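Local coordinates for protein aldo-keto reductase 1 (Coptotermes gestroi, PDB 5KET) that binds NADP and, as a TIM-barrel member of the aldo-keto reductase family, probably uses it to reduce carbonyl groups of aldehydes and ketones, at residues Leu77-Asp81 / Leu111-Asp115; Gly92-Val98 / Ser152-Met157; Glu196-Phe201 / Ala315-Phe320; Gln202-Val207 / His271-Ile277. One frame throughout, in Å; residues are numbered along the deposited sequence.

Contact 1. Residues Leu77-Asp81 / Leu111-Asp115; sequences LKRED and LDYVD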
# COMPACT_ATOMS: atom_id res chain seq x y z
N LEU A 77 -6.83 6.28 23.34
CA LEU A 77 -7.04 5.81 21.98
C LEU A 77 -7.48 4.36 22.04
O LEU A 77 -6.74 3.51 22.56
CB LEU A 77 -5.78 5.97 21.13
CG LEU A 77 -5.99 5.76 19.63
CD1 LEU A 77 -7.23 6.50 19.16
CD2 LEU A 77 -4.77 6.24 18.87
N LYS A 78 -8.68 4.09 21.54
CA LYS A 78 -9.21 2.74 21.52
C LYS A 78 -8.74 2.01 20.27
O LYS A 78 -8.49 2.61 19.23
CB LYS A 78 -10.74 2.74 21.57
CG LYS A 78 -11.35 3.47 22.76
N ARG A 79 -8.64 0.69 20.40
CA ARG A 79 -8.25 -0.13 19.26
C ARG A 79 -9.32 -0.11 18.17
O ARG A 79 -8.98 -0.16 16.98
CB ARG A 79 -7.99 -1.54 19.76
CG ARG A 79 -7.84 -2.50 18.66
CD ARG A 79 -6.68 -2.06 17.73
NE ARG A 79 -6.23 -3.17 16.88
CZ ARG A 79 -6.35 -3.23 15.57
NH1 ARG A 79 -6.97 -2.28 14.88
NH2 ARG A 79 -5.92 -4.26 14.92
N GLU A 80 -10.59 -0.04 18.54
CA GLU A 80 -11.60 0.05 17.51
C GLU A 80 -11.57 1.39 16.77
O GLU A 80 -12.34 1.57 15.82
CB GLU A 80 -12.98 -0.19 18.10
CG GLU A 80 -13.36 0.81 19.16
CD GLU A 80 -14.86 0.94 19.28
OE1 GLU A 80 -15.57 0.57 18.31
OE2 GLU A 80 -15.34 1.41 20.34
N ASP A 81 -10.70 2.32 17.17
CA ASP A 81 -10.61 3.63 16.55
C ASP A 81 -9.47 3.75 15.55
O ASP A 81 -9.31 4.81 14.93
CB ASP A 81 -10.46 4.72 17.63
CG ASP A 81 -11.71 4.87 18.49
OD1 ASP A 81 -12.83 4.62 18.00
OD2 ASP A 81 -11.56 5.25 19.67
N LEU A 111 -1.23 -7.32 18.40
CA LEU A 111 -2.67 -7.19 18.27
C LEU A 111 -3.32 -8.55 18.07
O LEU A 111 -2.68 -9.51 17.64
CB LEU A 111 -3.04 -6.29 17.08
CG LEU A 111 -2.17 -5.05 16.87
CD1 LEU A 111 -2.50 -4.41 15.55
CD2 LEU A 111 -2.34 -4.11 18.06
N ASP A 112 -4.60 -8.63 18.40
CA ASP A 112 -5.38 -9.83 18.17
C ASP A 112 -6.00 -9.88 16.78
O ASP A 112 -6.50 -10.94 16.37
CB ASP A 112 -6.49 -9.95 19.22
CG ASP A 112 -5.95 -10.18 20.61
OD1 ASP A 112 -4.90 -10.86 20.74
OD2 ASP A 112 -6.57 -9.69 21.58
N TYR A 113 -5.97 -8.77 16.04
CA TYR A 113 -6.55 -8.70 14.71
C TYR A 113 -6.00 -7.47 14.00
O TYR A 113 -5.65 -6.48 14.64
CB TYR A 113 -8.08 -8.66 14.75
CG TYR A 113 -8.70 -7.31 15.08
CD1 TYR A 113 -8.93 -6.92 16.40
CD2 TYR A 113 -9.09 -6.43 14.06
CE1 TYR A 113 -9.51 -5.69 16.70
CE2 TYR A 113 -9.66 -5.20 14.35
CZ TYR A 113 -9.87 -4.83 15.67
OH TYR A 113 -10.46 -3.61 15.95
N VAL A 114 -5.91 -7.55 12.67
CA VAL A 114 -5.65 -6.37 11.85
C VAL A 114 -6.94 -6.03 11.10
O VAL A 114 -7.82 -6.87 10.90
CB VAL A 114 -4.49 -6.57 10.86
CG1 VAL A 114 -3.15 -6.60 11.58
CG2 VAL A 114 -4.69 -7.84 10.02
N ASP A 115 -7.04 -4.78 10.69
CA ASP A 115 -8.26 -4.41 9.99
C ASP A 115 -8.25 -4.86 8.54
O ASP A 115 -9.31 -5.13 7.97
CB ASP A 115 -8.48 -2.90 10.10
CG ASP A 115 -8.69 -2.47 11.53
OD1 ASP A 115 -7.68 -2.23 12.22
OD2 ASP A 115 -9.87 -2.42 11.97

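Contact 2. Residues Gly92-Val98 / Ser152-Met157; sequences GNRAESV and SLWKAM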
# COMPACT_ATOMS: atom_id res chain seq x y z
N GLY A 92 5.21 -16.02 1.21
CA GLY A 92 4.07 -16.76 1.72
C GLY A 92 2.91 -16.86 0.75
O GLY A 92 1.79 -17.16 1.18
N ASN A 93 3.14 -16.64 -0.54
CA ASN A 93 2.07 -16.74 -1.54
C ASN A 93 1.76 -18.20 -1.86
O ASN A 93 1.80 -18.67 -3.00
CB ASN A 93 2.44 -15.97 -2.80
CG ASN A 93 2.80 -14.57 -2.49
OD1 ASN A 93 3.41 -14.30 -1.47
ND2 ASN A 93 2.39 -13.65 -3.34
N ARG A 94 1.43 -18.92 -0.80
CA ARG A 94 0.94 -20.28 -0.87
C ARG A 94 -0.11 -20.39 0.24
O ARG A 94 0.09 -19.86 1.33
CB ARG A 94 2.08 -21.29 -0.69
CG ARG A 94 2.84 -21.10 0.60
CD ARG A 94 4.30 -21.55 0.51
NE ARG A 94 5.14 -20.54 -0.13
CZ ARG A 94 5.59 -20.64 -1.38
NH1 ARG A 94 5.30 -21.70 -2.11
NH2 ARG A 94 6.34 -19.68 -1.90
N ALA A 95 -1.23 -21.05 -0.07
CA ALA A 95 -2.32 -21.14 0.89
C ALA A 95 -1.86 -21.66 2.25
O ALA A 95 -2.32 -21.18 3.29
CB ALA A 95 -3.43 -22.03 0.33
N GLU A 96 -0.90 -22.59 2.25
CA GLU A 96 -0.45 -23.25 3.47
C GLU A 96 0.27 -22.30 4.42
O GLU A 96 0.28 -22.53 5.64
CB GLU A 96 0.45 -24.43 3.10
CG GLU A 96 1.35 -24.15 1.88
CD GLU A 96 0.76 -24.52 0.55
OE1 GLU A 96 -0.46 -24.32 0.35
OE2 GLU A 96 1.51 -25.03 -0.32
N SER A 97 0.91 -21.25 3.90
CA SER A 97 1.76 -20.39 4.70
C SER A 97 1.05 -19.15 5.21
O SER A 97 1.67 -18.34 5.92
CB SER A 97 3.00 -19.96 3.90
OG SER A 97 3.86 -21.06 3.63
N VAL A 98 -0.23 -18.97 4.88
CA VAL A 98 -0.87 -17.68 5.09
C VAL A 98 -1.06 -17.40 6.58
O VAL A 98 -0.70 -16.32 7.07
CB VAL A 98 -2.20 -17.61 4.32
CG1 VAL A 98 -2.91 -16.31 4.62
CG2 VAL A 98 -1.93 -17.73 2.83
N SER A 152 -6.23 -20.53 -4.82
CA SER A 152 -5.95 -21.29 -3.61
C SER A 152 -5.48 -20.37 -2.50
O SER A 152 -5.88 -20.53 -1.34
CB SER A 152 -4.87 -22.33 -3.88
OG SER A 152 -4.89 -22.77 -5.21
N LEU A 153 -4.60 -19.44 -2.83
CA LEU A 153 -4.05 -18.52 -1.85
C LEU A 153 -5.14 -17.64 -1.26
O LEU A 153 -5.22 -17.45 -0.04
CB LEU A 153 -2.97 -17.68 -2.51
CG LEU A 153 -2.30 -16.58 -1.70
CD1 LEU A 153 -1.41 -17.20 -0.63
CD2 LEU A 153 -1.51 -15.70 -2.65
N TRP A 154 -6.02 -17.14 -2.12
CA TRP A 154 -7.10 -16.27 -1.67
C TRP A 154 -8.05 -16.99 -0.72
O TRP A 154 -8.55 -16.37 0.23
CB TRP A 154 -7.85 -15.76 -2.89
CG TRP A 154 -8.96 -14.89 -2.49
CD1 TRP A 154 -10.29 -15.19 -2.50
CD2 TRP A 154 -8.85 -13.55 -1.96
NE1 TRP A 154 -11.01 -14.11 -2.02
CE2 TRP A 154 -10.15 -13.10 -1.69
CE3 TRP A 154 -7.77 -12.70 -1.70
CZ2 TRP A 154 -10.40 -11.81 -1.16
CZ3 TRP A 154 -8.03 -11.42 -1.18
CH2 TRP A 154 -9.33 -11.00 -0.92
N LYS A 155 -8.31 -18.28 -0.94
CA LYS A 155 -9.18 -19.01 -0.02
C LYS A 155 -8.57 -19.09 1.37
O LYS A 155 -9.30 -19.12 2.37
CB LYS A 155 -9.48 -20.40 -0.58
CG LYS A 155 -10.40 -20.37 -1.79
CD LYS A 155 -11.18 -21.69 -1.94
CE LYS A 155 -12.14 -21.63 -3.13
NZ LYS A 155 -13.00 -20.40 -3.11
N ALA A 156 -7.24 -19.10 1.46
CA ALA A 156 -6.58 -19.05 2.77
C ALA A 156 -6.73 -17.68 3.41
O ALA A 156 -6.83 -17.58 4.64
CB ALA A 156 -5.10 -19.41 2.62
N MET A 157 -6.73 -16.63 2.60
CA MET A 157 -7.02 -15.30 3.12
C MET A 157 -8.44 -15.23 3.65
O MET A 157 -8.69 -14.70 4.75
CB MET A 157 -6.80 -14.27 2.01
CG MET A 157 -5.40 -14.33 1.42
SD MET A 157 -4.19 -13.60 2.53
CE MET A 157 -4.76 -11.89 2.52

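Contact 3. Residues Glu196-Phe201 / Ala315-Phe320; sequences ELNVYF and AAGRRF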
# COMPACT_ATOMS: atom_id res chain seq x y z
N GLU A 196 0.22 1.42 -6.90
CA GLU A 196 0.85 2.72 -7.09
C GLU A 196 -0.11 3.65 -7.82
O GLU A 196 -0.78 3.25 -8.79
CB GLU A 196 2.16 2.52 -7.85
CG GLU A 196 2.69 3.67 -8.68
CD GLU A 196 4.04 3.37 -9.28
OE1 GLU A 196 4.45 2.18 -9.37
OE2 GLU A 196 4.72 4.33 -9.72
N LEU A 197 -0.17 4.91 -7.35
CA LEU A 197 -1.15 5.87 -7.84
C LEU A 197 -0.81 7.26 -7.35
O LEU A 197 -0.64 7.47 -6.14
CB LEU A 197 -2.57 5.46 -7.41
CG LEU A 197 -3.82 6.06 -8.05
CD1 LEU A 197 -5.04 5.19 -7.76
CD2 LEU A 197 -4.08 7.48 -7.59
N ASN A 198 -0.75 8.21 -8.27
CA ASN A 198 -0.57 9.64 -8.01
C ASN A 198 -0.95 10.39 -9.28
O ASN A 198 -1.50 9.80 -10.21
CB ASN A 198 0.86 9.93 -7.54
CG ASN A 198 1.90 9.41 -8.50
OD1 ASN A 198 1.73 9.47 -9.72
ND2 ASN A 198 3.00 8.91 -7.95
N VAL A 199 -0.65 11.69 -9.34
CA VAL A 199 -1.08 12.44 -10.51
C VAL A 199 -0.27 12.08 -11.74
O VAL A 199 -0.71 12.35 -12.86
CB VAL A 199 -1.04 13.96 -10.27
CG1 VAL A 199 -1.91 14.34 -9.08
CG2 VAL A 199 0.39 14.43 -10.11
N TYR A 200 0.92 11.49 -11.58
CA TYR A 200 1.68 11.02 -12.73
C TYR A 200 1.28 9.61 -13.17
O TYR A 200 1.68 9.19 -14.26
CB TYR A 200 3.18 11.05 -12.42
CG TYR A 200 3.77 12.45 -12.42
CD1 TYR A 200 3.05 13.52 -12.93
CD2 TYR A 200 5.06 12.68 -11.94
CE1 TYR A 200 3.58 14.80 -12.94
CE2 TYR A 200 5.60 13.95 -11.95
CZ TYR A 200 4.86 15.01 -12.45
OH TYR A 200 5.39 16.27 -12.45
N PHE A 201 0.50 8.90 -12.35
CA PHE A 201 0.11 7.50 -12.52
C PHE A 201 -1.26 7.33 -11.87
O PHE A 201 -1.44 6.68 -10.84
CB PHE A 201 1.16 6.57 -11.91
CG PHE A 201 1.06 5.15 -12.37
CD1 PHE A 201 1.12 4.83 -13.72
CD2 PHE A 201 0.94 4.12 -11.45
CE1 PHE A 201 1.04 3.53 -14.14
CE2 PHE A 201 0.86 2.81 -11.86
CZ PHE A 201 0.90 2.52 -13.21
N ALA A 315 0.66 4.43 -18.30
CA ALA A 315 1.71 3.42 -18.31
C ALA A 315 3.09 4.07 -18.40
O ALA A 315 3.35 4.89 -19.28
CB ALA A 315 1.50 2.44 -19.47
N ALA A 316 3.94 3.71 -17.45
CA ALA A 316 5.32 4.19 -17.39
C ALA A 316 5.49 5.71 -17.43
O ALA A 316 6.04 6.23 -18.39
CB ALA A 316 6.12 3.56 -18.52
N GLY A 317 5.03 6.43 -16.40
CA GLY A 317 4.20 5.90 -15.33
C GLY A 317 4.84 5.27 -14.11
O GLY A 317 5.15 5.97 -13.14
N ARG A 318 5.01 3.95 -14.15
CA ARG A 318 5.41 3.21 -12.96
C ARG A 318 6.85 3.50 -12.59
O ARG A 318 7.75 3.39 -13.42
CB ARG A 318 5.25 1.71 -13.17
CG ARG A 318 4.01 1.33 -13.89
CD ARG A 318 4.07 -0.09 -14.37
NE ARG A 318 2.72 -0.54 -14.64
CZ ARG A 318 1.83 -0.76 -13.69
NH1 ARG A 318 2.17 -0.64 -12.42
NH2 ARG A 318 0.60 -1.13 -14.02
N ARG A 319 7.06 3.84 -11.32
CA ARG A 319 8.38 3.72 -10.72
C ARG A 319 8.53 2.44 -9.95
O ARG A 319 9.64 1.91 -9.85
CB ARG A 319 8.63 4.88 -9.76
CG ARG A 319 8.02 6.12 -10.24
CD ARG A 319 7.48 7.01 -9.13
NE ARG A 319 7.41 8.38 -9.67
CZ ARG A 319 8.33 9.31 -9.47
NH1 ARG A 319 9.42 9.05 -8.75
NH2 ARG A 319 8.20 10.49 -9.99
N PHE A 320 7.44 1.95 -9.36
CA PHE A 320 7.45 0.66 -8.67
C PHE A 320 7.15 -0.44 -9.70
O PHE A 320 6.11 -1.10 -9.68
CB PHE A 320 6.45 0.65 -7.53
CG PHE A 320 6.82 1.57 -6.40
CD1 PHE A 320 6.64 2.95 -6.51
CD2 PHE A 320 7.37 1.06 -5.24
CE1 PHE A 320 6.99 3.79 -5.48
CE2 PHE A 320 7.72 1.89 -4.20
CZ PHE A 320 7.53 3.26 -4.32

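Contact 4. Residues Gln202-Val207 / His271-Ile277; sequences QQRELV and HCMQRDI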
# COMPACT_ATOMS: atom_id res chain seq x y z
N GLN A 202 -2.28 7.95 -12.47
CA GLN A 202 -3.59 8.05 -11.83
C GLN A 202 -4.39 6.75 -11.85
O GLN A 202 -5.36 6.63 -11.09
CB GLN A 202 -4.40 9.17 -12.47
CG GLN A 202 -3.83 10.55 -12.21
CD GLN A 202 -4.45 11.62 -13.07
OE1 GLN A 202 -3.82 12.64 -13.36
NE2 GLN A 202 -5.69 11.41 -13.49
N GLN A 203 -4.03 5.79 -12.71
CA GLN A 203 -4.68 4.49 -12.76
C GLN A 203 -6.19 4.64 -12.97
O GLN A 203 -6.99 3.94 -12.35
CB GLN A 203 -4.39 3.65 -11.50
CG GLN A 203 -2.92 3.31 -11.30
CD GLN A 203 -2.59 1.87 -11.63
OE1 GLN A 203 -3.00 1.35 -12.67
NE2 GLN A 203 -1.82 1.22 -10.76
N ARG A 204 -6.56 5.58 -13.85
CA ARG A 204 -7.97 5.79 -14.17
C ARG A 204 -8.68 4.48 -14.45
O ARG A 204 -9.75 4.20 -13.88
CB ARG A 204 -8.11 6.72 -15.39
CG ARG A 204 -7.07 7.78 -15.50
CD ARG A 204 -7.24 8.78 -14.41
NE ARG A 204 -8.64 8.99 -14.12
CZ ARG A 204 -9.09 9.96 -13.35
NH1 ARG A 204 -8.25 10.82 -12.79
NH2 ARG A 204 -10.38 10.07 -13.13
N GLU A 205 -8.08 3.65 -15.30
CA GLU A 205 -8.75 2.44 -15.76
C GLU A 205 -8.89 1.42 -14.63
O GLU A 205 -9.95 0.79 -14.49
CB GLU A 205 -7.97 1.84 -16.93
CG GLU A 205 -8.10 2.65 -18.18
CD GLU A 205 -7.41 1.99 -19.36
OE1 GLU A 205 -6.22 1.62 -19.24
OE2 GLU A 205 -8.08 1.83 -20.40
N LEU A 206 -7.86 1.25 -13.82
CA LEU A 206 -7.94 0.23 -12.78
C LEU A 206 -8.86 0.67 -11.64
O LEU A 206 -9.55 -0.17 -11.06
CB LEU A 206 -6.55 -0.10 -12.27
CG LEU A 206 -6.44 -1.24 -11.26
CD1 LEU A 206 -7.32 -2.43 -11.65
CD2 LEU A 206 -4.98 -1.68 -11.11
N VAL A 207 -8.90 1.97 -11.33
CA VAL A 207 -9.81 2.44 -10.29
C VAL A 207 -11.25 2.20 -10.72
O VAL A 207 -12.06 1.63 -9.97
CB VAL A 207 -9.57 3.93 -9.97
CG1 VAL A 207 -10.72 4.47 -9.13
CG2 VAL A 207 -8.26 4.11 -9.24
N HIS A 271 -6.06 15.38 -4.77
CA HIS A 271 -6.55 14.92 -6.06
C HIS A 271 -6.92 13.44 -6.01
O HIS A 271 -7.92 13.03 -6.60
CB HIS A 271 -5.51 15.13 -7.16
CG HIS A 271 -6.05 14.82 -8.52
ND1 HIS A 271 -5.25 14.52 -9.60
CD2 HIS A 271 -7.32 14.76 -8.98
CE1 HIS A 271 -6.00 14.28 -10.66
NE2 HIS A 271 -7.27 14.42 -10.31
N CYS A 272 -6.11 12.64 -5.33
CA CYS A 272 -6.47 11.24 -5.15
C CYS A 272 -7.73 11.11 -4.30
O CYS A 272 -8.67 10.39 -4.66
CB CYS A 272 -5.31 10.48 -4.52
SG CYS A 272 -3.79 10.58 -5.44
N MET A 273 -7.76 11.81 -3.16
CA MET A 273 -8.83 11.58 -2.19
C MET A 273 -10.20 11.92 -2.77
O MET A 273 -11.18 11.23 -2.50
CB MET A 273 -8.58 12.40 -0.93
CG MET A 273 -7.22 12.20 -0.32
SD MET A 273 -6.73 13.69 0.56
CE MET A 273 -7.53 13.41 2.11
N GLN A 274 -10.28 12.98 -3.56
CA GLN A 274 -11.59 13.32 -4.09
C GLN A 274 -12.07 12.36 -5.15
O GLN A 274 -13.19 12.53 -5.65
CB GLN A 274 -11.60 14.74 -4.64
CG GLN A 274 -11.53 15.83 -3.57
CD GLN A 274 -11.29 17.19 -4.19
OE1 GLN A 274 -11.41 17.34 -5.41
NE2 GLN A 274 -10.99 18.21 -3.36
N ARG A 275 -11.27 11.37 -5.53
CA ARG A 275 -11.74 10.26 -6.35
C ARG A 275 -12.18 9.08 -5.48
O ARG A 275 -12.24 7.94 -5.96
CB ARG A 275 -10.67 9.82 -7.35
CG ARG A 275 -9.92 10.98 -8.00
CD ARG A 275 -9.44 10.67 -9.41
NE ARG A 275 -8.30 9.76 -9.45
CZ ARG A 275 -8.30 8.59 -10.09
NH1 ARG A 275 -9.37 8.18 -10.75
NH2 ARG A 275 -7.21 7.84 -10.07
N ASP A 276 -12.47 9.35 -4.20
CA ASP A 276 -12.79 8.32 -3.20
C ASP A 276 -11.66 7.30 -3.09
O ASP A 276 -11.91 6.11 -2.93
CB ASP A 276 -14.13 7.64 -3.49
CG ASP A 276 -15.31 8.56 -3.21
OD1 ASP A 276 -15.12 9.60 -2.53
OD2 ASP A 276 -16.44 8.25 -3.66
N ILE A 277 -10.42 7.78 -3.16
CA ILE A 277 -9.23 6.94 -3.14
C ILE A 277 -8.50 7.17 -1.82
O ILE A 277 -8.12 8.30 -1.51
CB ILE A 277 -8.30 7.24 -4.32
CG1 ILE A 277 -8.94 6.76 -5.63
CG2 ILE A 277 -6.93 6.62 -4.09
CD1 ILE A 277 -8.06 7.03 -6.85

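Contact 1. Residues Leu77-Asp81 / Leu111-Asp115
A single arginine can serve a carboxylate and an aromatic ring at once, and R79 does so here. Its NH1 donates to D115 OD1 at 2.8 Å, a nearly straight hydrogen bond that is also a salt bridge. The same planar guanidinium lies flat on the ring of Y113: the centres are 4.1 Å apart and the planes only 9° from parallel, with R79 CZ over the ring face, so stacking and cation-pi attraction act together. The carboxylate approaches in the guanidinium plane and leaves the face to the tyrosine. Around this pair, L111 CD1 comes within 3.5 Å of R79 NH2, and Y113 OH lies 4.1 Å from E80 CA.

R79 opens the short 3-10 turn 79-81 that leads into strand 83-88, while 111-115 brings the chain from helix 98-109 into strand 114-119. The contact thus joins the entries to two adjacent parallel strands of the TIM barrel. D115 OD1 also accepts a hydrogen bond from the backbone of I84, and Y113 makes a second cation-pi contact with R167 on the next strand. The charge of R79 is therefore matched by a carboxylate tied to the neighbouring strand and by an aromatic ring that R167 also contacts.

Contact 2. Residues Gly92-Val98 / Ser152-Met157
No hydrogen bond crosses this interface, although the backbones come so close that A95 CA and L153 CA are a nearest pair only 4.2 Å apart. The small side chains of A95 and A156 allow this approach, while L153 reaches past A95 into the bend of the loop. In this TIM barrel, 92-98 is the loop that follows strand 83-88 and leads into helix 98-109, and 152-157 belongs to helix 150-162, so the contact packs the start of one outer helix and its preceding loop against another helix.

The loop bends sharply in an inverse gamma turn centred on N93, with R94 N bonded to G92 O at 2.7 Å. The leucine methyl L153 CD1 fits against this bend, 3.7 Å from G92 O, 3.5 Å from N93 C and 3.3 Å from R94 N, so that an apolar side chain rests on backbone. One helical turn further on, A156 faces the loop: its CB lies 3.9 Å from A95 CB and 3.4 Å from A95 O. V98, at the start of its helix, points toward the partner and packs on L153 and on A156.

R94 turns away from the helix and forms a salt bridge with D145. On the inner side, L153 and N93 both touch I119 of strand 114-119, and M157 touches Y117, which ties the pair to the barrel wall. At the far end of the interface V98 CG1 meets the sulfur M157 SD at 3.7 Å.

Contact 3. Residues Glu196-Phe201 / Ala315-Phe320
Two irregular segments meet here. N198 to F201 form a type I beta turn, with F201 N bonded to N198 O at 3.1 Å, and 315-320 is modelled with a cis peptide bond between the poorly ordered A316 and G317. The positive phi of G317 favours glycine, and a CB there would clash with A315 and sit tight against F201 CD1. From the end of strand 192-196, the E196 carboxylate grips the other backbone with both oxygens: OE2 accepts from R319 N at 2.9 Å and OE1 from F320 N at 3.0 Å, fixing two successive amides. F201 adds apolar contact, its CD1 3.6 Å from G317 CA and its CZ 3.4 Å from R318 CG; the guanidinium of R318 has F201 CZ over one face and forms a cation-pi pair with Y336.

The contact thus fastens the C-terminal segment over the barrel. F320 belongs to the NADP pocket and touches the cofactor, meeting W30 and, edge to face, Y220 of strand 216-220, while helix 228-234 packs on R319 and F320 through L228.

Contact 4. Residues Gln202-Val207 / His271-Ile277
This is a contact between the start of one outer helix of the TIM barrel and the end of another, dominated by two stacked arginines. Segment 202-207 starts helix 204-212, with Q203 at its N-cap position; 271-277 closes helix 264-273 and passes through a type I beta turn from M273 to D276 toward strand 278-279.

The guanidinium groups of R204 and R275 lie nearly flat on each other, centres 3.6 Å apart and planes at 25°. R204 NH2 and R275 NH1 are 3.2 Å apart; both are donors, so no hydrogen bond joins them, and the like charges need compensation. D309 of helix 302-310 supplies some by a salt bridge to R204. The edge of the R275 guanidinium faces the backbone of the other segment, R275 NH2 lying 2.4 Å from Q202 O.

H271 points toward the other segment beside Q202 and also packs on V305 and L308 of helix 302-310, so a third helix borders the contact. Q203 turns its amide inward instead, giving a hydrogen bond from NE2 to the carbonyl of E196 at the end of strand 192-196. Beside the arginines the contact turns apolar, V207 CG2 packing on I277 CD1 at 3.8 Å.

Overall arrangement
The four contacts fasten different parts of one barrel, two of them as neighbours. Contacts 1 and 2 interleave along the chain, yet their centres are about 23 Å apart; the centres of both lie about 19 Å from the chain centre. Contacts 3 and 4, with centres about 12 Å apart, touch directly: E196 O meets Q203 NE2 at 3.0 Å, a probable hydrogen bond, and L197 CD1 packs on I277 CD1 at 3.7 Å. Contact 1 and contact 3 fall on opposite sides of the chain centre, about 32 Å between centres. Contact 3 reaches the cofactor, the F320 side chain being about 4 Å from NADP; N93 of contact 2 stands about 6 Å, side chain to side chain, from H120, a predicted substrate-binding residue.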